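Local coordinates for protein GH18 chiitnase (Pseudoalteromonas aurantia, PDB 6K7Z) that probably hydrolyses chitin from within the chain, as an endochitinase of glycoside hydrolase family 18, at residues G11-I16 against Q261-H266; F133-T138 against Y170-E175; I152-Q157 against Q179-L184. All coordinates share one frame; numbering follows the deposited sequence.

Contact 1. Residues G11-I16 against Q261-H266; sequences GAVPLI and QFSSDH
Val13 and Ser263 meet through one direct hydrogen bond, the backbone N of Val13 donating to Ser263 OG at 2.9 Å with an N-H...O angle of 162°. The side chain of Val13 then spreads over Ser263 and Phe262. Its CB lies 3.6 Å from Ser263 OG and close to the Phe262 ring. From there CG1, anti to the backbone N (chi1 178°), runs on to Phe262 CE2 at 3.6 Å, the valine crossing the phenylalanine at about a right angle. The other branch, CG2, settles on the backbone of Ser263, 3.6 Å from its O. Beyond the valine, Pro14 O comes to the edge of the Phe262 ring, near its plane, 3.7 Å from CE2. Both segments are loops that follow strands of the TIM barrel, 3-8 and 256-260, which are adjacent and parallel where the barrel closes; residues 262-264 form a short 3-10 turn. Ser263 OG is also hydrogen-bonded to Ser10 O, a second tie to the same loop. An alanine in place of Ser263 would probably leave Val13 N and Ser10 O without this shared partner and allow the 11-16 loop to shift against the turn. Ala12 adds a methyl contact, its CB 3.9 Å from Ser263 CB. Inside, Phe262 continues onto Thr6 of strand 3-8 and onto Ala18 and Leu21.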
ATOM      1  N   GLY A  11       6.978  12.661  -9.671  1.00 15.07           N
ATOM      2  CA  GLY A  11       8.098  13.367  -9.079  1.00 16.65           C
ATOM      3  C   GLY A  11       7.961  14.873  -8.989  1.00 15.05           C
ATOM      4  O   GLY A  11       8.974  15.563  -8.837  1.00 16.18           O
ATOM      5  N   ALA A  12       6.723  15.393  -9.042  1.00 14.92           N
ATOM      6  CA  ALA A  12       6.521  16.841  -9.113  1.00 17.04           C
ATOM      7  C   ALA A  12       7.051  17.564  -7.880  1.00 19.83           C
ATOM      8  O   ALA A  12       7.419  18.744  -7.962  1.00 21.66           O
ATOM      9  CB  ALA A  12       5.037  17.159  -9.310  1.00 17.61           C
ATOM     10  N   VAL A  13       7.080  16.898  -6.736  1.00 13.77           N
ATOM     11  CA  VAL A  13       7.675  17.426  -5.509  1.00 13.92           C
ATOM     12  C   VAL A  13       8.910  16.587  -5.205  1.00 14.65           C
ATOM     13  O   VAL A  13       8.820  15.352  -5.229  1.00 12.81           O
ATOM     14  CB  VAL A  13       6.685  17.382  -4.326  1.00 13.58           C
ATOM     15  CG1 VAL A  13       7.351  17.883  -3.043  1.00 14.81           C
ATOM     16  CG2 VAL A  13       5.429  18.195  -4.642  1.00 15.73           C
ATOM     17  N   PRO A  14      10.071  17.199  -4.959  1.00 12.87           N
ATOM     18  CA  PRO A  14      11.284  16.409  -4.684  1.00 14.09           C
ATOM     19  C   PRO A  14      11.084  15.443  -3.524  1.00 14.30           C
ATOM     20  O   PRO A  14      10.483  15.783  -2.504  1.00 12.10           O
ATOM     21  CB  PRO A  14      12.330  17.475  -4.343  1.00 19.06           C
ATOM     22  CG  PRO A  14      11.854  18.713  -5.039  1.00 19.06           C
ATOM     23  CD  PRO A  14      10.349  18.647  -5.029  1.00 15.42           C
ATOM     24  N   LEU A  15      11.616  14.229  -3.675  1.00 12.05           N
ATOM     25  CA  LEU A  15      11.335  13.207  -2.673  1.00 11.88           C
ATOM     26  C   LEU A  15      11.890  13.586  -1.310  1.00 12.14           C
ATOM     27  O   LEU A  15      11.286  13.270  -0.279  1.00 13.22           O
ATOM     28  CB  LEU A  15      11.901  11.865  -3.108  1.00  9.56           C
ATOM     29  CG  LEU A  15      11.728  10.686  -2.154  1.00 11.16           C
ATOM     30  CD1 LEU A  15      10.270  10.348  -1.953  1.00 13.38           C
ATOM     31  CD2 LEU A  15      12.484   9.477  -2.738  1.00 13.93           C
ATOM     32  N   ILE A  16      13.031  14.269  -1.276  1.00 11.69           N
ATOM     33  CA  ILE A  16      13.626  14.600   0.004  1.00 11.58           C
ATOM     34  C   ILE A  16      12.722  15.492   0.849  1.00 12.63           C
ATOM     35  O   ILE A  16      12.878  15.524   2.072  1.00 13.19           O
ATOM     36  CB  ILE A  16      15.006  15.246  -0.218  1.00 17.17           C
ATOM     37  CG1 ILE A  16      15.840  15.188   1.072  1.00 17.03           C
ATOM     38  CG2 ILE A  16      14.848  16.651  -0.766  1.00 15.94           C
ATOM     39  CD1 ILE A  16      17.309  15.174   0.829  1.00 17.99           C
ATOM     40  N   GLN A 261      -1.345  10.964  -3.778  1.00  9.89           N
ATOM     41  CA  GLN A 261       0.047  10.568  -3.630  1.00 11.34           C
ATOM     42  C   GLN A 261       0.850  11.797  -3.204  1.00  9.94           C
ATOM     43  O   GLN A 261       0.346  12.928  -3.264  1.00 11.84           O
ATOM     44  CB  GLN A 261       0.601   9.992  -4.942  1.00 11.43           C
ATOM     45  CG  GLN A 261       0.547  10.966  -6.130  1.00 12.70           C
ATOM     46  CD  GLN A 261       1.322  10.453  -7.336  1.00 15.40           C
ATOM     47  OE1 GLN A 261       2.502  10.108  -7.228  1.00 14.90           O
ATOM     48  NE2 GLN A 261       0.656  10.386  -8.488  1.00 16.22           N
ATOM     49  N   PHE A 262       2.110  11.564  -2.821  1.00 10.17           N
ATOM     50  CA  PHE A 262       2.938  12.596  -2.198  1.00 11.07           C
ATOM     51  C   PHE A 262       2.991  13.886  -3.014  1.00 10.91           C
ATOM     52  O   PHE A 262       2.804  14.987  -2.478  1.00 10.75           O
ATOM     53  CB  PHE A 262       4.348  12.037  -1.980  1.00 11.79           C
ATOM     54  CG  PHE A 262       5.294  13.027  -1.391  1.00 11.53           C
ATOM     55  CD1 PHE A 262       5.232  13.344  -0.037  1.00 11.55           C
ATOM     56  CD2 PHE A 262       6.231  13.663  -2.191  1.00 12.72           C
ATOM     57  CE1 PHE A 262       6.095  14.278   0.506  1.00 13.35           C
ATOM     58  CE2 PHE A 262       7.110  14.590  -1.657  1.00 11.47           C
ATOM     59  CZ  PHE A 262       7.051  14.893  -0.309  1.00 12.14           C
ATOM     60  N   SER A 263       3.271  13.780  -4.311  1.00 10.37           N
ATOM     61  CA  SER A 263       3.551  14.992  -5.083  1.00 11.00           C
ATOM     62  C   SER A 263       2.304  15.806  -5.397  1.00 13.60           C
ATOM     63  O   SER A 263       2.410  16.847  -6.061  1.00 15.28           O
ATOM     64  CB  SER A 263       4.272  14.632  -6.379  1.00 13.65           C
ATOM     65  OG  SER A 263       5.648  14.413  -6.120  1.00 12.72           O
ATOM     66  N   SER A 264       1.140  15.378  -4.933  1.00 11.12           N
ATOM     67  CA  SER A 264      -0.073  16.168  -5.088  1.00 13.20           C
ATOM     68  C   SER A 264      -0.320  17.116  -3.922  1.00 13.98           C
ATOM     69  O   SER A 264      -1.252  17.928  -3.993  1.00 16.13           O
ATOM     70  CB  SER A 264      -1.283  15.248  -5.234  1.00 11.04           C
ATOM     71  OG  SER A 264      -1.183  14.481  -6.407  1.00 13.65           O
ATOM     72  N   ASP A 265       0.473  17.028  -2.859  1.00 12.09           N
ATOM     73  CA  ASP A 265       0.225  17.757  -1.613  1.00 11.99           C
ATOM     74  C   ASP A 265       1.139  18.974  -1.545  1.00 15.67           C
ATOM     75  O   ASP A 265       2.308  18.870  -1.169  1.00 20.33           O
ATOM     76  CB  ASP A 265       0.441  16.862  -0.406  1.00 12.32           C
ATOM     77  CG  ASP A 265       0.271  17.606   0.892  1.00 14.77           C
ATOM     78  OD1 ASP A 265      -0.340  18.709   0.871  1.00 13.27           O
ATOM     79  OD2 ASP A 265       0.729  17.090   1.930  1.00 12.17           O
ATOM     80  N   HIS A 266       0.598  20.115  -1.855  1.00 16.40           N
ATOM     81  CA  HIS A 266       1.300  21.400  -1.857  1.00 17.28           C
ATOM     82  C   HIS A 266       1.835  21.846  -0.506  1.00 19.07           C
ATOM     83  O   HIS A 266       1.108  22.032   0.401  1.00 19.78           O
ATOM     84  CB  HIS A 266       0.339  22.467  -2.378  1.00 25.13           C
ATOM     85  CG  HIS A 266       0.980  23.765  -2.714  1.00 28.09           C
ATOM     86  ND1 HIS A 266       0.614  24.942  -2.125  1.00 31.34           N
ATOM     87  CD2 HIS A 266       1.960  24.073  -3.585  1.00 28.95           C
ATOM     88  CE1 HIS A 266       1.359  25.913  -2.591  1.00 30.35           C
ATOM     89  NE2 HIS A 266       2.176  25.414  -3.488  1.00 30.20           N
TER

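Contact 2. Residues F133-T138 against Y170-E175; sequences FLISLT and YVEVVE
The Tyr170 ring is met obliquely by Leu134, whose CD1 lies 3.5 Å from CE1 and 3.6 Å from CZ of the tyrosine; the two side chains cross at about a right angle. The same methyl reaches the phenolic oxygen, and CD2 of Leu134 comes within 4.0 Å of Tyr170 OH. The hydroxyl itself is engaged elsewhere, in a hydrogen bond with His154 ND1, and the tyrosine and histidine rings meet with their planes at about 80°. The other flat group, the carboxylate of Glu172, reaches Ile135, its OE2 3.9 Å from Ile135 CD1. Glu172 is extended, with CG anti to the backbone N (chi1 -177°), and its aliphatic part crosses the isoleucine chain at about a right angle.

Between these two pairs Val173 fills the middle. Its CG2 packs on Leu134 CB at 3.8 Å, while CG1 of Ile135 lies over the backbone at Val173 CA. The two helices meet mostly through aliphatic groups, with no polar bond between the segments. Within 133-138, Leu134 O accepts both from Thr138 N and from Thr138 OG1, which approach from opposite faces of its plane.

The local axes come to 9.2 Å and cross at -31°, both running the same way, as neighbouring outer helices of a TIM barrel do. Helix 130-144 is flanked on its other side by helix 93-106, where Phe133 and Leu137 pack on Leu96, and Leu134 and Leu137 turn inward onto Ile114 of strand 111-115.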
ATOM      1  N   PHE A 133      -2.064 -17.059  -3.915  1.00 17.61           N
ATOM      2  CA  PHE A 133      -0.872 -16.352  -4.371  1.00 15.80           C
ATOM      3  C   PHE A 133      -0.395 -15.367  -3.313  1.00 14.71           C
ATOM      4  O   PHE A 133       0.785 -15.354  -2.939  1.00 15.97           O
ATOM      5  CB  PHE A 133      -1.163 -15.628  -5.683  1.00 15.64           C
ATOM      6  CG  PHE A 133      -0.095 -14.643  -6.077  1.00 14.94           C
ATOM      7  CD1 PHE A 133       1.181 -15.077  -6.411  1.00 13.44           C
ATOM      8  CD2 PHE A 133      -0.366 -13.282  -6.126  1.00 14.65           C
ATOM      9  CE1 PHE A 133       2.163 -14.175  -6.779  1.00 13.39           C
ATOM     10  CE2 PHE A 133       0.610 -12.365  -6.490  1.00 14.77           C
ATOM     11  CZ  PHE A 133       1.883 -12.809  -6.817  1.00 13.60           C
ATOM     12  N   LEU A 134      -1.308 -14.535  -2.813  1.00 12.35           N
ATOM     13  CA  LEU A 134      -0.929 -13.556  -1.806  1.00 12.38           C
ATOM     14  C   LEU A 134      -0.504 -14.230  -0.509  1.00 14.11           C
ATOM     15  O   LEU A 134       0.426 -13.770   0.159  1.00 13.01           O
ATOM     16  CB  LEU A 134      -2.089 -12.605  -1.574  1.00 11.46           C
ATOM     17  CG  LEU A 134      -2.378 -11.760  -2.806  1.00 13.58           C
ATOM     18  CD1 LEU A 134      -3.688 -11.028  -2.591  1.00 10.08           C
ATOM     19  CD2 LEU A 134      -1.252 -10.770  -3.043  1.00 11.64           C
ATOM     20  N   ILE A 135      -1.168 -15.322  -0.141  1.00 14.06           N
ATOM     21  CA  ILE A 135      -0.765 -16.064   1.053  1.00 14.80           C
ATOM     22  C   ILE A 135       0.651 -16.606   0.895  1.00 14.28           C
ATOM     23  O   ILE A 135       1.508 -16.408   1.762  1.00 16.48           O
ATOM     24  CB  ILE A 135      -1.774 -17.188   1.337  1.00 17.55           C
ATOM     25  CG1 ILE A 135      -3.070 -16.577   1.865  1.00 13.76           C
ATOM     26  CG2 ILE A 135      -1.189 -18.243   2.292  1.00 17.51           C
ATOM     27  CD1 ILE A 135      -4.244 -17.525   1.837  1.00 14.63           C
ATOM     28  N   SER A 136       0.916 -17.295  -0.212  1.00 13.10           N
ATOM     29  CA  SER A 136       2.249 -17.864  -0.427  1.00 15.54           C
ATOM     30  C   SER A 136       3.307 -16.778  -0.576  1.00 15.95           C
ATOM     31  O   SER A 136       4.403 -16.889  -0.014  1.00 18.05           O
ATOM     32  CB  SER A 136       2.242 -18.772  -1.658  1.00 17.55           C
ATOM     33  OG  SER A 136       3.563 -19.233  -1.931  1.00 21.27           O
ATOM     34  N   LEU A 137       3.016 -15.734  -1.358  1.00 14.03           N
ATOM     35  CA  LEU A 137       3.983 -14.652  -1.504  1.00 13.91           C
ATOM     36  C   LEU A 137       4.307 -14.014  -0.155  1.00 13.64           C
ATOM     37  O   LEU A 137       5.477 -13.758   0.151  1.00 17.46           O
ATOM     38  CB  LEU A 137       3.463 -13.599  -2.481  1.00 12.67           C
ATOM     39  CG  LEU A 137       4.393 -12.396  -2.660  1.00 13.94           C
ATOM     40  CD1 LEU A 137       5.742 -12.827  -3.228  1.00 12.89           C
ATOM     41  CD2 LEU A 137       3.741 -11.311  -3.532  1.00 15.05           C
ATOM     42  N   THR A 138       3.288 -13.776   0.678  1.00 12.87           N
ATOM     43  CA  THR A 138       3.556 -13.182   1.983  1.00 14.30           C
ATOM     44  C   THR A 138       4.454 -14.082   2.824  1.00 14.36           C
ATOM     45  O   THR A 138       5.425 -13.609   3.423  1.00 15.62           O
ATOM     46  CB  THR A 138       2.247 -12.880   2.715  1.00 15.18           C
ATOM     47  OG1 THR A 138       1.516 -11.877   1.996  1.00 12.61           O
ATOM     48  CG2 THR A 138       2.527 -12.368   4.119  1.00 14.11           C
ATOM     49  N   TYR A 170      -9.047 -10.902   0.253  1.00 11.91           N
ATOM     50  CA  TYR A 170      -8.182 -10.587   1.383  1.00  9.96           C
ATOM     51  C   TYR A 170      -8.730 -11.064   2.717  1.00 13.03           C
ATOM     52  O   TYR A 170      -7.971 -11.115   3.690  1.00 14.21           O
ATOM     53  CB  TYR A 170      -7.906  -9.082   1.450  1.00 10.19           C
ATOM     54  CG  TYR A 170      -6.628  -8.724   0.763  1.00  9.96           C
ATOM     55  CD1 TYR A 170      -6.574  -8.608  -0.616  1.00 11.33           C
ATOM     56  CD2 TYR A 170      -5.456  -8.540   1.486  1.00 10.71           C
ATOM     57  CE1 TYR A 170      -5.394  -8.275  -1.254  1.00  9.37           C
ATOM     58  CE2 TYR A 170      -4.251  -8.223   0.847  1.00  9.34           C
ATOM     59  CZ  TYR A 170      -4.240  -8.095  -0.520  1.00 10.24           C
ATOM     60  OH  TYR A 170      -3.079  -7.791  -1.182  1.00 10.03           O
ATOM     61  N   VAL A 171     -10.019 -11.399   2.798  1.00 13.46           N
ATOM     62  CA  VAL A 171     -10.516 -12.095   3.986  1.00 15.25           C
ATOM     63  C   VAL A 171      -9.747 -13.394   4.173  1.00 15.86           C
ATOM     64  O   VAL A 171      -9.215 -13.677   5.252  1.00 14.82           O
ATOM     65  CB  VAL A 171     -12.030 -12.354   3.874  1.00 16.33           C
ATOM     66  CG1 VAL A 171     -12.503 -13.277   4.998  1.00 17.60           C
ATOM     67  CG2 VAL A 171     -12.794 -11.042   3.928  1.00 17.22           C
ATOM     68  N   GLU A 172      -9.656 -14.190   3.108  1.00 15.69           N
ATOM     69  CA  GLU A 172      -8.850 -15.402   3.160  1.00 16.35           C
ATOM     70  C   GLU A 172      -7.399 -15.076   3.472  1.00 12.24           C
ATOM     71  O   GLU A 172      -6.763 -15.756   4.285  1.00 15.46           O
ATOM     72  CB  GLU A 172      -8.957 -16.165   1.839  1.00 18.13           C
ATOM     73  CG  GLU A 172      -8.202 -17.493   1.824  1.00 17.30           C
ATOM     74  CD  GLU A 172      -8.342 -18.262   0.505  1.00 23.59           C
ATOM     75  OE1 GLU A 172      -9.341 -18.057  -0.222  1.00 22.64           O
ATOM     76  OE2 GLU A 172      -7.441 -19.079   0.200  1.00 21.81           O
ATOM     77  N   VAL A 173      -6.858 -14.027   2.849  1.00 12.30           N
ATOM     78  CA  VAL A 173      -5.462 -13.674   3.090  1.00 12.12           C
ATOM     79  C   VAL A 173      -5.221 -13.407   4.575  1.00 12.76           C
ATOM     80  O   VAL A 173      -4.333 -14.011   5.192  1.00 13.16           O
ATOM     81  CB  VAL A 173      -5.049 -12.469   2.223  1.00 12.04           C
ATOM     82  CG1 VAL A 173      -3.663 -11.987   2.617  1.00 11.52           C
ATOM     83  CG2 VAL A 173      -5.067 -12.849   0.743  1.00 12.42           C
ATOM     84  N   VAL A 174      -6.001 -12.501   5.177  1.00 12.59           N
ATOM     85  CA  VAL A 174      -5.692 -12.145   6.561  1.00 14.05           C
ATOM     86  C   VAL A 174      -5.967 -13.317   7.492  1.00 13.08           C
ATOM     87  O   VAL A 174      -5.281 -13.483   8.508  1.00 15.31           O
ATOM     88  CB  VAL A 174      -6.444 -10.878   7.022  1.00 16.57           C
ATOM     89  CG1 VAL A 174      -6.044  -9.666   6.184  1.00 12.21           C
ATOM     90  CG2 VAL A 174      -7.961 -11.087   7.008  1.00 13.50           C
ATOM     91  N   GLU A 175      -6.938 -14.164   7.154  1.00 13.94           N
ATOM     92  CA  GLU A 175      -7.212 -15.327   7.989  1.00 14.70           C
ATOM     93  C   GLU A 175      -6.041 -16.295   8.032  1.00 13.53           C
ATOM     94  O   GLU A 175      -5.795 -16.912   9.071  1.00 14.50           O
ATOM     95  CB  GLU A 175      -8.462 -16.031   7.486  1.00 15.13           C
ATOM     96  CG  GLU A 175      -9.721 -15.342   7.981  1.00 18.68           C
ATOM     97  CD  GLU A 175     -10.963 -15.804   7.273  1.00 20.51           C
ATOM     98  OE1 GLU A 175     -10.858 -16.489   6.232  1.00 21.07           O
ATOM     99  OE2 GLU A 175     -12.049 -15.465   7.761  1.00 23.58           O
TER

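Contact 3. Residues I152-Q157 against Q179-L184; sequences ISHAPQ and QEIDWL
Strands 151-154 and 183-187 are adjacent parallel strands of the TIM barrel, joined through helix 169-177 as a beta-alpha-beta crossover, and this contact lies where they come together. Ile152 and Asp182 grip each other twice. Ile152 N donates to Asp182 OD2 at 2.8 Å, meeting the oxygen on its anti side and 19° out of the carboxylate plane, and Asp182 N returns a bond to Ile152 O at 2.9 Å. Farther along, His154 N reaches Trp183 O at 3.3 Å.

On one face of the sheet Ser153 CB sits over the five-membered ring of Trp183, 3.9 Å from its centroid, a CH-pi contact. Trp183 CG lies between the backbone N and the carbonyl carbon (chi1 58°), which starts the side chain off on the serine's side. A water joins the two side chains, donating to Ser153 OG and accepting from Trp183 NE1; Ser153 OG is also hydrogen-bonded to Asp113.

His154 and Leu184 share the other face. CD1 of Ile181 approaches the imidazole obliquely, 3.6 Å from His154 CD2, and CB of the same histidine meets Leu184 CD2. Leu184 CB in turn rests on Pro156 CD at 3.9 Å.

With NE2 of His154 hydrogen-bonded to Thr138 OG1 and ND1 engaged as well, the rotation of the imidazole is fixed. Asp182 OD2 adds a salt bridge with Arg142 to its backbone bond, which would be expected to stabilise its negative charge, whereas the buried Trp183 N finds no partner in the model.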
ATOM      1  N   ILE A 152       6.200  -5.595   5.701  1.00 13.35           N
ATOM      2  CA  ILE A 152       5.429  -6.097   4.568  1.00 12.19           C
ATOM      3  C   ILE A 152       4.024  -5.545   4.737  1.00 11.83           C
ATOM      4  O   ILE A 152       3.324  -5.902   5.691  1.00 12.93           O
ATOM      5  CB  ILE A 152       5.400  -7.629   4.487  1.00 11.71           C
ATOM      6  CG1 ILE A 152       6.815  -8.185   4.326  1.00 13.94           C
ATOM      7  CG2 ILE A 152       4.540  -8.079   3.305  1.00 11.03           C
ATOM      8  CD1 ILE A 152       6.864  -9.714   4.302  1.00 16.53           C
ATOM      9  N   SER A 153       3.624  -4.653   3.842  1.00 10.79           N
ATOM     10  CA  SER A 153       2.251  -4.180   3.800  1.00  8.41           C
ATOM     11  C   SER A 153       1.600  -4.655   2.510  1.00  9.73           C
ATOM     12  O   SER A 153       2.277  -5.106   1.579  1.00 11.01           O
ATOM     13  CB  SER A 153       2.195  -2.649   3.910  1.00 10.59           C
ATOM     14  OG  SER A 153       2.899  -2.020   2.856  1.00 11.10           O
ATOM     15  N   HIS A 154       0.267  -4.613   2.492  1.00  9.64           N
ATOM     16  CA  HIS A 154      -0.547  -4.792   1.294  1.00  9.46           C
ATOM     17  C   HIS A 154      -1.447  -3.573   1.156  1.00  9.12           C
ATOM     18  O   HIS A 154      -1.654  -2.841   2.123  1.00 10.50           O
ATOM     19  CB  HIS A 154      -1.433  -6.048   1.358  1.00  7.95           C
ATOM     20  CG  HIS A 154      -0.681  -7.339   1.361  1.00  9.45           C
ATOM     21  ND1 HIS A 154      -0.847  -8.291   0.380  1.00 10.54           N
ATOM     22  CD2 HIS A 154       0.212  -7.850   2.239  1.00 10.37           C
ATOM     23  CE1 HIS A 154      -0.085  -9.337   0.653  1.00 12.99           C
ATOM     24  NE2 HIS A 154       0.576  -9.089   1.770  1.00 12.39           N
ATOM     25  N   ALA A 155      -2.030  -3.382  -0.029  1.00  8.39           N
ATOM     26  CA  ALA A 155      -2.860  -2.202  -0.309  1.00  9.38           C
ATOM     27  C   ALA A 155      -4.196  -2.613  -0.918  1.00 10.31           C
ATOM     28  O   ALA A 155      -4.503  -2.271  -2.069  1.00 11.20           O
ATOM     29  CB  ALA A 155      -2.126  -1.215  -1.218  1.00  9.79           C
ATOM     30  N   PRO A 156      -5.026  -3.329  -0.163  1.00  9.93           N
ATOM     31  CA  PRO A 156      -6.283  -3.830  -0.721  1.00  8.26           C
ATOM     32  C   PRO A 156      -7.327  -2.742  -0.897  1.00 10.67           C
ATOM     33  O   PRO A 156      -7.316  -1.694  -0.245  1.00 10.23           O
ATOM     34  CB  PRO A 156      -6.744  -4.850   0.321  1.00  8.90           C
ATOM     35  CG  PRO A 156      -6.181  -4.327   1.597  1.00  8.06           C
ATOM     36  CD  PRO A 156      -4.844  -3.764   1.235  1.00  8.87           C
ATOM     37  N   GLN A 157      -8.239  -3.017  -1.779  1.00  9.88           N
ATOM     38  CA  GLN A 157      -9.442  -2.219  -1.948  1.00 13.83           C
ATOM     39  C   GLN A 157     -10.569  -2.789  -1.094  1.00 11.34           C
ATOM     40  O   GLN A 157     -10.534  -3.964  -0.717  1.00 12.14           O
ATOM     41  CB  GLN A 157      -9.828  -2.188  -3.421  1.00 13.85           C
ATOM     42  CG  GLN A 157      -8.768  -1.482  -4.252  1.00 14.24           C
ATOM     43  CD  GLN A 157      -8.888  -1.781  -5.720  1.00 14.81           C
ATOM     44  OE1 GLN A 157      -9.847  -1.367  -6.375  1.00 17.40           O
ATOM     45  NE2 GLN A 157      -7.914  -2.507  -6.251  1.00 16.41           N
ATOM     46  N   GLN A 179      -1.099 -12.506  10.540  1.00 18.42           N
ATOM     47  CA  GLN A 179      -0.096 -12.317  11.580  1.00 19.37           C
ATOM     48  C   GLN A 179       1.269 -11.949  11.012  1.00 18.14           C
ATOM     49  O   GLN A 179       2.115 -11.430  11.750  1.00 19.94           O
ATOM     50  CB  GLN A 179       0.004 -13.579  12.441  1.00 21.70           C
ATOM     51  CG  GLN A 179       0.609 -14.793  11.734  1.00 25.15           C
ATOM     52  CD  GLN A 179      -0.343 -15.497  10.761  1.00 26.75           C
ATOM     53  OE1 GLN A 179      -1.531 -15.165  10.659  1.00 21.47           O
ATOM     54  NE2 GLN A 179       0.184 -16.494  10.049  1.00 27.67           N
ATOM     55  N   GLU A 180       1.502 -12.181   9.723  1.00 15.35           N
ATOM     56  CA  GLU A 180       2.776 -11.879   9.090  1.00 15.16           C
ATOM     57  C   GLU A 180       2.775 -10.557   8.333  1.00 17.48           C
ATOM     58  O   GLU A 180       3.809 -10.172   7.780  1.00 17.63           O
ATOM     59  CB  GLU A 180       3.164 -13.017   8.145  1.00 18.90           C
ATOM     60  CG  GLU A 180       3.355 -14.338   8.878  1.00 19.96           C
ATOM     61  CD  GLU A 180       3.782 -15.460   7.970  1.00 27.07           C
ATOM     62  OE1 GLU A 180       4.166 -15.195   6.811  1.00 25.90           O
ATOM     63  OE2 GLU A 180       3.735 -16.623   8.421  1.00 34.87           O
ATOM     64  N   ILE A 181       1.643  -9.872   8.278  1.00 15.83           N
ATOM     65  CA  ILE A 181       1.503  -8.606   7.563  1.00 13.62           C
ATOM     66  C   ILE A 181       1.529  -7.483   8.585  1.00 14.07           C
ATOM     67  O   ILE A 181       0.840  -7.555   9.614  1.00 14.01           O
ATOM     68  CB  ILE A 181       0.191  -8.585   6.756  1.00 15.43           C
ATOM     69  CG1 ILE A 181       0.225  -9.647   5.656  1.00 14.05           C
ATOM     70  CG2 ILE A 181      -0.112  -7.172   6.217  1.00 11.66           C
ATOM     71  CD1 ILE A 181      -1.101  -9.826   4.933  1.00 12.83           C
ATOM     72  N   ASP A 182       2.294  -6.431   8.303  1.00 13.55           N
ATOM     73  CA  ASP A 182       2.357  -5.337   9.263  1.00 14.22           C
ATOM     74  C   ASP A 182       1.103  -4.475   9.231  1.00 14.13           C
ATOM     75  O   ASP A 182       0.575  -4.116  10.289  1.00 15.18           O
ATOM     76  CB  ASP A 182       3.610  -4.502   9.020  1.00 16.80           C
ATOM     77  CG  ASP A 182       4.877  -5.267   9.364  1.00 17.95           C
ATOM     78  OD1 ASP A 182       5.232  -5.324  10.555  1.00 21.09           O
ATOM     79  OD2 ASP A 182       5.496  -5.816   8.452  1.00 15.68           O
ATOM     80  N   TRP A 183       0.599  -4.137   8.044  1.00 14.01           N
ATOM     81  CA  TRP A 183      -0.658  -3.398   7.963  1.00 12.31           C
ATOM     82  C   TRP A 183      -1.187  -3.447   6.537  1.00 13.06           C
ATOM     83  O   TRP A 183      -0.493  -3.852   5.602  1.00 12.56           O
ATOM     84  CB  TRP A 183      -0.504  -1.945   8.418  1.00 12.56           C
ATOM     85  CG  TRP A 183       0.507  -1.158   7.649  1.00 14.40           C
ATOM     86  CD1 TRP A 183       0.332  -0.561   6.427  1.00 13.59           C
ATOM     87  CD2 TRP A 183       1.842  -0.853   8.057  1.00 14.92           C
ATOM     88  NE1 TRP A 183       1.484   0.077   6.050  1.00 13.08           N
ATOM     89  CE2 TRP A 183       2.428  -0.088   7.030  1.00 14.81           C
ATOM     90  CE3 TRP A 183       2.604  -1.154   9.191  1.00 16.92           C
ATOM     91  CZ2 TRP A 183       3.734   0.382   7.106  1.00 15.50           C
ATOM     92  CZ3 TRP A 183       3.904  -0.686   9.261  1.00 17.70           C
ATOM     93  CH2 TRP A 183       4.460   0.063   8.224  1.00 15.37           C
ATOM     94  N   LEU A 184      -2.436  -3.021   6.394  1.00 10.73           N
ATOM     95  CA  LEU A 184      -3.123  -2.922   5.115  1.00 10.90           C
ATOM     96  C   LEU A 184      -3.353  -1.453   4.801  1.00 10.98           C
ATOM     97  O   LEU A 184      -3.914  -0.730   5.628  1.00 12.02           O
ATOM     98  CB  LEU A 184      -4.476  -3.629   5.162  1.00  9.64           C
ATOM     99  CG  LEU A 184      -4.518  -5.101   5.556  1.00  9.51           C
ATOM    100  CD1 LEU A 184      -5.976  -5.588   5.560  1.00 11.83           C
ATOM    101  CD2 LEU A 184      -3.650  -5.932   4.596  1.00 11.02           C
TER
HETATM  102  O   HOH W   1       3.091   0.834   3.488  1.00  9.53           O

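Overall arrangement
The three contacts belong to one TIM barrel. Contacts 2 and 3 are neighbours, their centres about 9 Å apart, and their segments alternate along the chain: helix 130-144, strand 151-154, helix 169-177, strand 183-187. His154 couples them, bridging from its strand to both helices, so that strand pairing and helix packing are tied together. Contact 1 joins loops from near the two ends of the chain and therefore spans the sequence of both others. Its centre is about 32 Å from that of contact 2, across the chain's centre, and 24 Å from that of contact 3. It thus lies between the loops that follow the first and last barrel strands, whereas contacts 2 and 3 share one beta-alpha-beta region.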